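Local coordinates for acyl-CoA thioesterase II (Mycobacterium avium subsp. paratuberculosis, PDB 4R9Z), which probably hydrolyses fatty acyl-CoA thioesters to free fatty acid and coenzyme A, using a double hot-dog fold, at residues V94-R97 / L103-A106; Y197-T202 / R220-W225; A209-V214 / P243-S248. One frame throughout, in Å; residues are numbered along the deposited sequence.

The three contacts sample the two hot-dog halves of one chain. Contact 1 comes first in sequence and lies in the N-terminal half, within the hairpin of strands 89-98 and 101-111. Contacts 2 and 3 belong to the second half, and their segments alternate along the chain: helices 188-201 and 204-211 follow each other, and the strands they meet, 218-226 and 236-246, come later. Centre to centre, contacts 1 and 2 are about 15 Å apart, contacts 2 and 3 about 17 Å, and contacts 1 and 3 about 27 Å. None touches another, yet each reaches the second subunit, so both halves of the chain take part in the dimer.

Contact 1 (V94-R97 / L103-A106); sequences VTAR and LMEA
Val94 and Ala106 form a hydrogen-bonded pair between two antiparallel strands whose short axes run at 173°. Val94 N gives a bond of 2.9 Å to Ala106 O, and Ala106 N returns one of 2.8 Å to Val94 O. Further along, Ala96 N reaches Met104 O at 2.9 Å, while Ala96 O takes the N-H of Leu103 at 2.8 Å. Leu103 and Met104 both lie opposite Ala96, a classic beta bulge. Between these pairs Thr95 and Glu105 form a non-hydrogen-bonded pair; their backbones bond instead to Glu79 and Tyr65 on the flanking strands.

Apolar contacts fill the face that carries Val94, Ala96, Met104 and Ala106. Ala96 CB meets Met104 CG at 3.5 Å; the small methyl lets the thioether chain come close, and the chain bends at chi2 and chi3 until CE lies 3.7 Å from Val94 O. Helix 39-52 covers this face, with Ala46 against both Val94 and Met104, which suits beta-branched, small and pliable side chains.

Polar groups occupy the other face. Glu105 starts with CG anti to its backbone N (chi1 -174°) and bends at chi2, bringing OE1 across to Thr95 OG1, which donates to it; the modelled 2.4 Å is doubtful as a precise length at this resolution. The methyl of Thr95 supports a different group: CG2 lies 3.7 Å above the centre of the Arg97 guanidinium plane. Arg97 NH1 itself is taken by a salt bridge with Glu79 on strand 76-85. Leu83 of the second subunit packs on Glu105.

A curved antiparallel sheet with one face packed on a central helix is the hallmark of the hot-dog fold; here a bulged hairpin of the N-terminal repeat supplies two of its strands, and its other face meets the second subunit.

Contact 2 (Y197-T202 / R220-W225); sequences YMSAVT and RDHSVW
His222 points from strand 218-226 towards Ser199 and Ala200 on helix 188-201, the long helix around which the curved strands of the second hot-dog repeat wrap. Helix and strand directions differ by 137°, and their short axes come no nearer than 9.4 Å, a distance that an imidazole can bridge. From CB, a chi1 of -174° swings the ring away from the backbone N and out to the helix. There Ala200 CB lies over one ring face, 3.7 Å from the centroid, in a CH-pi contact; a methyl is small enough to let the ring come close, and CG and CD2 lie under it along with the rest of the ring.

Round the ring, ND1 has a weak hydrogen bond with Gln269 NE2 of strand 263-272. CE1 comes 3.4 Å from Ala200 CA. At the far edge NE2 donates to Ser199 OG at 2.9 Å, with the hydroxyl only 15° out of the ring plane. Ser199 suits this place because its oxygen can accept from the histidine while also bonding to Ala196 O, one turn back in the helix. Both ring nitrogens thus have partners, which would help fix the rotation of this buried ring. Val224 CG2 lies 3.9 Å from Ser199 OG, an apolar neighbour on the same face of the strand.

Contact 3 (A209-V214 / P243-S248); sequences AARGGV and PSSAGS
Arg211 and Ser245 are the closest backbone positions here, their CA atoms 8.9 Å apart, so a long side chain is needed to join the two segments. The backbone turns at glycines in both segments. Gly212 is the first residue to leave helical geometry after helix 204-211; its positive phi (101°) and its bond of 3.1 Å from Gly212 N to Ala209 O belong to a Schellman motif. In 243-248, Gly247 also has a positive phi (88°). At each of these two places a CB would press on the preceding carbonyl oxygen, a penalty that glycine avoids.

The side chain of Arg211 spans the distance, bending at chi3 (136°) to present the edge of its guanidinium to the other segment. NH1 donates to Ser245 OG at 3.0 Å, with the hydroxyl close to the guanidinium plane. NH2 points its N-H at the backbone carbonyl Gly247 O; the bond is nearly straight, although the modelled 2.4 Å is too short to be trusted as a length. Two neighbouring N-H groups thus take one acceptor each, which would help to hold the flat group against rotation. Serine fits at 245 because its OG extends towards the arginine and still has a weak bond with Leu249 O. Ala250 of strand 249-258 touches both Arg211 and Ser245, and Val120 of the second subunit packs on the arginine.

Arg211 thus ties the C-terminal end of helix 204-211 to the end of strand 236-246 and the turn that leads into strand 249-258. Nearby, Ser248 OG bonds to Lys111 NZ of the second subunit, and Ser245 pairs in an antiparallel ladder with a strand of that subunit, so this corner of the second hot-dog repeat lies where the beta-sheet runs on across the dimer interface.

Contact 1 (V94-R97 / L103-A106)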
ATOM      1  N   VAL B  94       2.653  12.669   6.480  1.00 32.05           N
ATOM      2  CA  VAL B  94       2.327  13.964   5.904  1.00 20.93           C
ATOM      3  C   VAL B  94       0.822  14.128   5.872  1.00 23.22           C
ATOM      4  O   VAL B  94       0.110  13.273   5.356  1.00 28.13           O
ATOM      5  CB  VAL B  94       2.893  14.141   4.488  1.00 27.62           C
ATOM      6  CG1 VAL B  94       2.435  15.467   3.909  1.00 25.47           C
ATOM      7  CG2 VAL B  94       4.410  14.068   4.508  1.00 26.78           C
ATOM      8  N   THR B  95       0.337  15.224   6.438  1.00 28.86           N
ATOM      9  CA  THR B  95      -1.086  15.517   6.421  1.00 27.35           C
ATOM     10  C   THR B  95      -1.317  16.784   5.611  1.00 26.27           C
ATOM     11  O   THR B  95      -0.720  17.820   5.891  1.00 32.49           O
ATOM     12  CB  THR B  95      -1.654  15.669   7.852  1.00 29.37           C
ATOM     13  OG1 THR B  95      -1.457  14.450   8.577  1.00 27.97           O
ATOM     14  CG2 THR B  95      -3.136  15.958   7.808  1.00 30.98           C
ATOM     15  N   ALA B  96      -2.149  16.691   4.579  1.00 30.74           N
ATOM     16  CA  ALA B  96      -2.441  17.853   3.743  1.00 30.14           C
ATOM     17  C   ALA B  96      -3.775  18.473   4.134  1.00 26.77           C
ATOM     18  O   ALA B  96      -4.789  17.788   4.219  1.00 26.71           O
ATOM     19  CB  ALA B  96      -2.446  17.472   2.286  1.00 24.93           C
ATOM     20  N   ARG B  97      -3.765  19.781   4.356  1.00 34.32           N
ATOM     21  CA  ARG B  97      -4.962  20.479   4.797  1.00 28.86           C
ATOM     22  C   ARG B  97      -5.295  21.714   3.980  1.00 28.66           C
ATOM     23  O   ARG B  97      -4.414  22.394   3.456  1.00 29.63           O
ATOM     24  CB  ARG B  97      -4.832  20.899   6.259  1.00 29.39           C
ATOM     25  CG  ARG B  97      -4.810  19.779   7.269  1.00 27.40           C
ATOM     26  CD  ARG B  97      -4.602  20.371   8.647  1.00 27.44           C
ATOM     27  NE  ARG B  97      -4.693  19.384   9.714  1.00 32.04           N
ATOM     28  CZ  ARG B  97      -3.648  18.783  10.272  1.00 34.64           C
ATOM     29  NH1 ARG B  97      -2.414  19.062   9.857  1.00 24.82           N
ATOM     30  NH2 ARG B  97      -3.844  17.900  11.242  1.00 22.93           N
ATOM     31  N   LEU B 103      -7.329  16.776   3.706  1.00 32.43           N
ATOM     32  CA  LEU B 103      -7.590  16.325   2.344  1.00 30.72           C
ATOM     33  C   LEU B 103      -6.992  14.949   2.108  1.00 35.49           C
ATOM     34  O   LEU B 103      -7.627  14.067   1.529  1.00 36.51           O
ATOM     35  CB  LEU B 103      -7.027  17.312   1.320  1.00 29.35           C
ATOM     36  CG  LEU B 103      -7.400  18.782   1.480  1.00 30.88           C
ATOM     37  CD1 LEU B 103      -6.691  19.612   0.425  1.00 27.93           C
ATOM     38  CD2 LEU B 103      -8.906  18.967   1.407  1.00 31.10           C
ATOM     39  N   MET B 104      -5.752  14.781   2.549  1.00 35.62           N
ATOM     40  CA  MET B 104      -5.083  13.498   2.439  1.00 31.24           C
ATOM     41  C   MET B 104      -4.111  13.293   3.586  1.00 26.76           C
ATOM     42  O   MET B 104      -3.664  14.251   4.218  1.00 28.85           O
ATOM     43  CB  MET B 104      -4.350  13.370   1.094  1.00 32.20           C
ATOM     44  CG  MET B 104      -3.273  14.406   0.827  1.00 40.74           C
ATOM     45  SD  MET B 104      -1.697  13.717   0.252  1.00 33.76           S
ATOM     46  CE  MET B 104      -1.022  13.143   1.797  1.00 27.98           C
ATOM     47  N   GLU B 105      -3.826  12.030   3.878  1.00 28.17           N
ATOM     48  CA  GLU B 105      -2.745  11.680   4.786  1.00 27.63           C
ATOM     49  C   GLU B 105      -1.868  10.635   4.122  1.00 22.09           C
ATOM     50  O   GLU B 105      -2.368   9.774   3.400  1.00 25.42           O
ATOM     51  CB  GLU B 105      -3.281  11.170   6.123  1.00 28.06           C
ATOM     52  CG  GLU B 105      -2.181  10.926   7.132  1.00 34.41           C
ATOM     53  CD  GLU B 105      -2.614  11.202   8.550  1.00 35.83           C
ATOM     54  OE1 GLU B 105      -2.713  12.393   8.916  1.00 33.59           O
ATOM     55  OE2 GLU B 105      -2.845  10.228   9.296  1.00 35.42           O
ATOM     56  N   ALA B 106      -0.564  10.717   4.358  1.00 17.22           N
ATOM     57  CA  ALA B 106       0.379   9.801   3.726  1.00 19.76           C
ATOM     58  C   ALA B 106       1.466   9.338   4.672  1.00 30.90           C
ATOM     59  O   ALA B 106       1.863  10.064   5.585  1.00 31.64           O
ATOM     60  CB  ALA B 106       1.008  10.443   2.518  1.00 16.55           C
TER

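Contact 2 (Y197-T202 / R220-W225)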
ATOM      1  N   TYR B 197       3.554  10.886  -9.131  1.00 41.65           N
ATOM      2  CA  TYR B 197       2.571  11.802  -9.718  1.00 35.82           C
ATOM      3  C   TYR B 197       1.845  11.155 -10.899  1.00 37.24           C
ATOM      4  O   TYR B 197       0.617  11.098 -10.932  1.00 37.73           O
ATOM      5  CB  TYR B 197       3.268  13.094 -10.164  1.00 27.91           C
ATOM      6  CG  TYR B 197       2.380  14.304 -10.388  1.00 34.79           C
ATOM      7  CD1 TYR B 197       1.121  14.186 -10.965  1.00 34.75           C
ATOM      8  CD2 TYR B 197       2.817  15.576 -10.030  1.00 36.94           C
ATOM      9  CE1 TYR B 197       0.321  15.293 -11.172  1.00 36.75           C
ATOM     10  CE2 TYR B 197       2.023  16.692 -10.234  1.00 33.44           C
ATOM     11  CZ  TYR B 197       0.777  16.545 -10.807  1.00 40.19           C
ATOM     12  OH  TYR B 197      -0.017  17.651 -11.010  1.00 42.89           O
ATOM     13  N   MET B 198       2.617  10.687 -11.874  1.00 42.03           N
ATOM     14  CA  MET B 198       2.065  10.118 -13.096  1.00 43.84           C
ATOM     15  C   MET B 198       1.458   8.731 -12.852  1.00 41.22           C
ATOM     16  O   MET B 198       0.442   8.382 -13.453  1.00 43.57           O
ATOM     17  CB  MET B 198       3.148  10.066 -14.182  1.00 42.60           C
ATOM     18  CG  MET B 198       3.582   8.679 -14.623  1.00 48.58           C
ATOM     19  SD  MET B 198       2.503   7.981 -15.883  1.00 54.95           S
ATOM     20  CE  MET B 198       2.103   9.460 -16.803  1.00 50.39           C
ATOM     21  N   SER B 199       2.071   7.956 -11.960  1.00 33.68           N
ATOM     22  CA  SER B 199       1.589   6.615 -11.632  1.00 35.81           C
ATOM     23  C   SER B 199       0.162   6.637 -11.100  1.00 36.65           C
ATOM     24  O   SER B 199      -0.578   5.667 -11.246  1.00 45.50           O
ATOM     25  CB  SER B 199       2.505   5.953 -10.602  1.00 37.38           C
ATOM     26  OG  SER B 199       2.329   6.544  -9.325  1.00 33.06           O
ATOM     27  N   ALA B 200      -0.206   7.735 -10.458  1.00 28.94           N
ATOM     28  CA  ALA B 200      -1.531   7.874  -9.883  1.00 32.03           C
ATOM     29  C   ALA B 200      -2.584   8.336 -10.891  1.00 40.07           C
ATOM     30  O   ALA B 200      -3.666   7.754 -10.969  1.00 48.43           O
ATOM     31  CB  ALA B 200      -1.485   8.829  -8.696  1.00 26.94           C
ATOM     32  N   VAL B 201      -2.273   9.385 -11.648  1.00 37.85           N
ATOM     33  CA  VAL B 201      -3.267  10.021 -12.517  1.00 34.28           C
ATOM     34  C   VAL B 201      -3.662   9.200 -13.747  1.00 34.82           C
ATOM     35  O   VAL B 201      -4.721   9.428 -14.326  1.00 39.23           O
ATOM     36  CB  VAL B 201      -2.781  11.404 -13.012  1.00 33.83           C
ATOM     37  CG1 VAL B 201      -2.535  12.334 -11.838  1.00 34.02           C
ATOM     38  CG2 VAL B 201      -1.523  11.262 -13.855  1.00 44.50           C
ATOM     39  N   THR B 202      -2.827   8.243 -14.140  1.00 30.11           N
ATOM     40  CA  THR B 202      -3.110   7.439 -15.329  1.00 37.84           C
ATOM     41  C   THR B 202      -3.801   6.126 -14.998  1.00 40.93           C
ATOM     42  O   THR B 202      -4.115   5.336 -15.884  1.00 38.87           O
ATOM     43  CB  THR B 202      -1.835   7.123 -16.113  1.00 38.99           C
ATOM     44  OG1 THR B 202      -0.903   6.436 -15.269  1.00 37.28           O
ATOM     45  CG2 THR B 202      -1.219   8.398 -16.635  1.00 42.56           C
ATOM     46  N   ARG B 220      -9.179   6.702  -3.670  1.00 26.62           N
ATOM     47  CA  ARG B 220      -9.260   6.581  -2.222  1.00 26.64           C
ATOM     48  C   ARG B 220      -7.874   6.428  -1.613  1.00 26.20           C
ATOM     49  O   ARG B 220      -7.552   7.072  -0.614  1.00 30.45           O
ATOM     50  CB  ARG B 220     -10.150   5.402  -1.834  1.00 21.82           C
ATOM     51  CG  ARG B 220     -10.296   5.204  -0.341  1.00 26.16           C
ATOM     52  CD  ARG B 220     -10.769   6.466   0.350  1.00 18.81           C
ATOM     53  NE  ARG B 220     -11.083   6.230   1.757  1.00 25.93           N
ATOM     54  CZ  ARG B 220     -11.613   7.143   2.567  1.00 27.13           C
ATOM     55  NH1 ARG B 220     -11.877   8.358   2.112  1.00 22.36           N
ATOM     56  NH2 ARG B 220     -11.872   6.848   3.834  1.00 23.37           N
ATOM     57  N   ASP B 221      -7.046   5.585  -2.215  1.00 26.65           N
ATOM     58  CA  ASP B 221      -5.657   5.506  -1.790  1.00 28.03           C
ATOM     59  C   ASP B 221      -4.705   5.124  -2.920  1.00 26.82           C
ATOM     60  O   ASP B 221      -5.109   4.564  -3.936  1.00 30.24           O
ATOM     61  CB  ASP B 221      -5.504   4.545  -0.595  1.00 32.63           C
ATOM     62  CG  ASP B 221      -6.056   3.154  -0.857  1.00 35.39           C
ATOM     63  OD1 ASP B 221      -7.292   2.975  -0.778  1.00 39.47           O
ATOM     64  OD2 ASP B 221      -5.251   2.227  -1.091  1.00 39.35           O
ATOM     65  N   HIS B 222      -3.434   5.465  -2.725  1.00 31.90           N
ATOM     66  CA  HIS B 222      -2.383   5.215  -3.700  1.00 24.10           C
ATOM     67  C   HIS B 222      -1.134   4.722  -2.983  1.00 21.31           C
ATOM     68  O   HIS B 222      -0.721   5.299  -1.980  1.00 27.63           O
ATOM     69  CB  HIS B 222      -2.071   6.487  -4.489  1.00 38.97           C
ATOM     70  CG  HIS B 222      -1.097   6.287  -5.606  1.00 34.57           C
ATOM     71  ND1 HIS B 222      -1.433   5.646  -6.780  1.00 35.97           N
ATOM     72  CD2 HIS B 222       0.205   6.638  -5.729  1.00 28.37           C
ATOM     73  CE1 HIS B 222      -0.383   5.619  -7.579  1.00 38.86           C
ATOM     74  NE2 HIS B 222       0.624   6.216  -6.967  1.00 39.29           N
ATOM     75  N   SER B 223      -0.517   3.681  -3.521  1.00 25.68           N
ATOM     76  CA  SER B 223       0.656   3.078  -2.905  1.00 19.97           C
ATOM     77  C   SER B 223       1.737   2.860  -3.949  1.00 32.78           C
ATOM     78  O   SER B 223       1.453   2.352  -5.035  1.00 35.40           O
ATOM     79  CB  SER B 223       0.304   1.738  -2.253  1.00 20.52           C
ATOM     80  OG  SER B 223      -0.350   1.897  -1.011  1.00 24.32           O
ATOM     81  N   VAL B 224       2.964   3.274  -3.636  1.00 26.03           N
ATOM     82  CA  VAL B 224       4.090   3.092  -4.552  1.00 23.75           C
ATOM     83  C   VAL B 224       5.294   2.489  -3.842  1.00 29.66           C
ATOM     84  O   VAL B 224       5.708   2.974  -2.796  1.00 30.68           O
ATOM     85  CB  VAL B 224       4.524   4.411  -5.198  1.00 21.05           C
ATOM     86  CG1 VAL B 224       5.625   4.158  -6.212  1.00 28.69           C
ATOM     87  CG2 VAL B 224       3.352   5.090  -5.858  1.00 27.05           C
ATOM     88  N   TRP B 225       5.877   1.453  -4.433  1.00 30.69           N
ATOM     89  CA  TRP B 225       7.135   0.911  -3.944  1.00 27.59           C
ATOM     90  C   TRP B 225       8.217   1.130  -4.995  1.00 32.85           C
ATOM     91  O   TRP B 225       8.109   0.651  -6.124  1.00 32.37           O
ATOM     92  CB  TRP B 225       6.992  -0.578  -3.612  1.00 26.37           C
ATOM     93  CG  TRP B 225       5.961  -0.856  -2.565  1.00 27.03           C
ATOM     94  CD1 TRP B 225       6.172  -1.008  -1.226  1.00 32.63           C
ATOM     95  CD2 TRP B 225       4.550  -0.999  -2.768  1.00 26.68           C
ATOM     96  NE1 TRP B 225       4.980  -1.245  -0.582  1.00 27.68           N
ATOM     97  CE2 TRP B 225       3.971  -1.243  -1.508  1.00 20.13           C
ATOM     98  CE3 TRP B 225       3.721  -0.949  -3.893  1.00 27.75           C
ATOM     99  CZ2 TRP B 225       2.607  -1.437  -1.341  1.00 18.16           C
ATOM    100  CZ3 TRP B 225       2.366  -1.142  -3.723  1.00 24.28           C
ATOM    101  CH2 TRP B 225       1.822  -1.382  -2.455  1.00 19.23           C
TER

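Contact 3 (A209-V214 / P243-S248)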
ATOM      1  N   ALA B 209     -12.354   1.325 -17.618  1.00 43.16           N
ATOM      2  CA  ALA B 209     -12.601   0.387 -18.710  1.00 42.87           C
ATOM      3  C   ALA B 209     -13.342  -0.870 -18.248  1.00 41.81           C
ATOM      4  O   ALA B 209     -14.329  -1.276 -18.860  1.00 41.06           O
ATOM      5  CB  ALA B 209     -11.291   0.005 -19.385  1.00 30.93           C
ATOM      6  N   ALA B 210     -12.849  -1.493 -17.182  1.00 38.97           N
ATOM      7  CA  ALA B 210     -13.439  -2.730 -16.669  1.00 37.05           C
ATOM      8  C   ALA B 210     -14.924  -2.615 -16.326  1.00 34.87           C
ATOM      9  O   ALA B 210     -15.663  -3.588 -16.423  1.00 40.51           O
ATOM     10  CB  ALA B 210     -12.671  -3.200 -15.452  1.00 29.01           C
ATOM     11  N   ARG B 211     -15.356  -1.425 -15.925  1.00 38.90           N
ATOM     12  CA  ARG B 211     -16.745  -1.205 -15.543  1.00 38.67           C
ATOM     13  C   ARG B 211     -17.699  -1.027 -16.708  1.00 47.68           C
ATOM     14  O   ARG B 211     -18.909  -1.197 -16.560  1.00 54.91           O
ATOM     15  CB  ARG B 211     -16.854   0.031 -14.656  1.00 45.43           C
ATOM     16  CG  ARG B 211     -16.695  -0.232 -13.192  1.00 50.22           C
ATOM     17  CD  ARG B 211     -17.003   1.029 -12.402  1.00 43.27           C
ATOM     18  NE  ARG B 211     -17.834   0.759 -11.230  1.00 34.81           N
ATOM     19  CZ  ARG B 211     -17.446   0.037 -10.184  1.00 36.22           C
ATOM     20  NH1 ARG B 211     -16.227  -0.493 -10.145  1.00 30.65           N
ATOM     21  NH2 ARG B 211     -18.280  -0.148  -9.170  1.00 41.08           N
ATOM     22  N   GLY B 212     -17.154  -0.679 -17.864  1.00 47.19           N
ATOM     23  CA  GLY B 212     -17.979  -0.343 -19.005  1.00 41.92           C
ATOM     24  C   GLY B 212     -18.032   1.164 -19.122  1.00 43.32           C
ATOM     25  O   GLY B 212     -18.653   1.708 -20.033  1.00 50.81           O
ATOM     26  N   GLY B 213     -17.375   1.837 -18.184  1.00 50.48           N
ATOM     27  CA  GLY B 213     -17.183   3.275 -18.257  1.00 59.53           C
ATOM     28  C   GLY B 213     -18.338   4.148 -17.806  1.00 69.24           C
ATOM     29  O   GLY B 213     -19.149   3.741 -16.973  1.00 69.71           O
ATOM     30  N   VAL B 214     -18.392   5.349 -18.389  1.00 75.89           N
ATOM     31  CA  VAL B 214     -19.366   6.413 -18.103  1.00 86.13           C
ATOM     32  C   VAL B 214     -19.776   6.450 -16.615  1.00 86.89           C
ATOM     33  O   VAL B 214     -20.946   6.310 -16.247  1.00 78.90           O
ATOM     34  CB  VAL B 214     -20.615   6.303 -19.061  1.00 88.66           C
ATOM     35  CG1 VAL B 214     -21.419   5.002 -18.859  1.00 77.91           C
ATOM     36  CG2 VAL B 214     -21.500   7.555 -18.982  1.00 78.78           C
ATOM     37  N   PRO B 243      -7.267  -5.593 -11.457  1.00 31.81           N
ATOM     38  CA  PRO B 243      -7.519  -6.989 -11.089  1.00 23.64           C
ATOM     39  C   PRO B 243      -8.892  -7.219 -10.473  1.00 24.72           C
ATOM     40  O   PRO B 243      -9.519  -8.237 -10.756  1.00 31.42           O
ATOM     41  CB  PRO B 243      -6.422  -7.290 -10.064  1.00 23.15           C
ATOM     42  CG  PRO B 243      -5.395  -6.230 -10.262  1.00 33.84           C
ATOM     43  CD  PRO B 243      -6.146  -5.018 -10.699  1.00 26.89           C
ATOM     44  N   SER B 244      -9.366  -6.288  -9.656  1.00 21.94           N
ATOM     45  CA  SER B 244     -10.575  -6.563  -8.891  1.00 27.50           C
ATOM     46  C   SER B 244     -11.386  -5.328  -8.530  1.00 24.09           C
ATOM     47  O   SER B 244     -10.868  -4.218  -8.457  1.00 25.51           O
ATOM     48  CB  SER B 244     -10.217  -7.333  -7.617  1.00 21.99           C
ATOM     49  OG  SER B 244      -9.177  -6.689  -6.905  1.00 29.29           O
ATOM     50  N   SER B 245     -12.682  -5.537  -8.342  1.00 23.00           N
ATOM     51  CA  SER B 245     -13.559  -4.490  -7.854  1.00 25.30           C
ATOM     52  C   SER B 245     -14.628  -5.116  -6.969  1.00 31.06           C
ATOM     53  O   SER B 245     -15.383  -5.981  -7.408  1.00 35.75           O
ATOM     54  CB  SER B 245     -14.182  -3.714  -9.012  1.00 28.74           C
ATOM     55  OG  SER B 245     -15.020  -2.672  -8.541  1.00 32.23           O
ATOM     56  N   ALA B 246     -14.673  -4.678  -5.717  1.00 40.57           N
ATOM     57  CA  ALA B 246     -15.623  -5.200  -4.745  1.00 32.35           C
ATOM     58  C   ALA B 246     -16.779  -4.233  -4.587  1.00 43.56           C
ATOM     59  O   ALA B 246     -16.938  -3.603  -3.541  1.00 57.51           O
ATOM     60  CB  ALA B 246     -14.945  -5.441  -3.407  1.00 39.41           C
ATOM     61  N   GLY B 247     -17.562  -4.082  -5.650  1.00 42.89           N
ATOM     62  CA  GLY B 247     -18.678  -3.159  -5.628  1.00 39.88           C
ATOM     63  C   GLY B 247     -18.267  -1.764  -6.043  1.00 39.66           C
ATOM     64  O   GLY B 247     -17.932  -1.518  -7.202  1.00 34.14           O
ATOM     65  N   SER B 248     -18.324  -0.844  -5.088  1.00 40.27           N
ATOM     66  CA  SER B 248     -18.006   0.555  -5.335  1.00 35.25           C
ATOM     67  C   SER B 248     -16.501   0.811  -5.355  1.00 35.69           C
ATOM     68  O   SER B 248     -16.046   1.854  -5.826  1.00 33.20           O
ATOM     69  CB  SER B 248     -18.662   1.423  -4.275  1.00 40.88           C
ATOM     70  OG  SER B 248     -18.404   0.887  -2.990  1.00 52.90           O
TER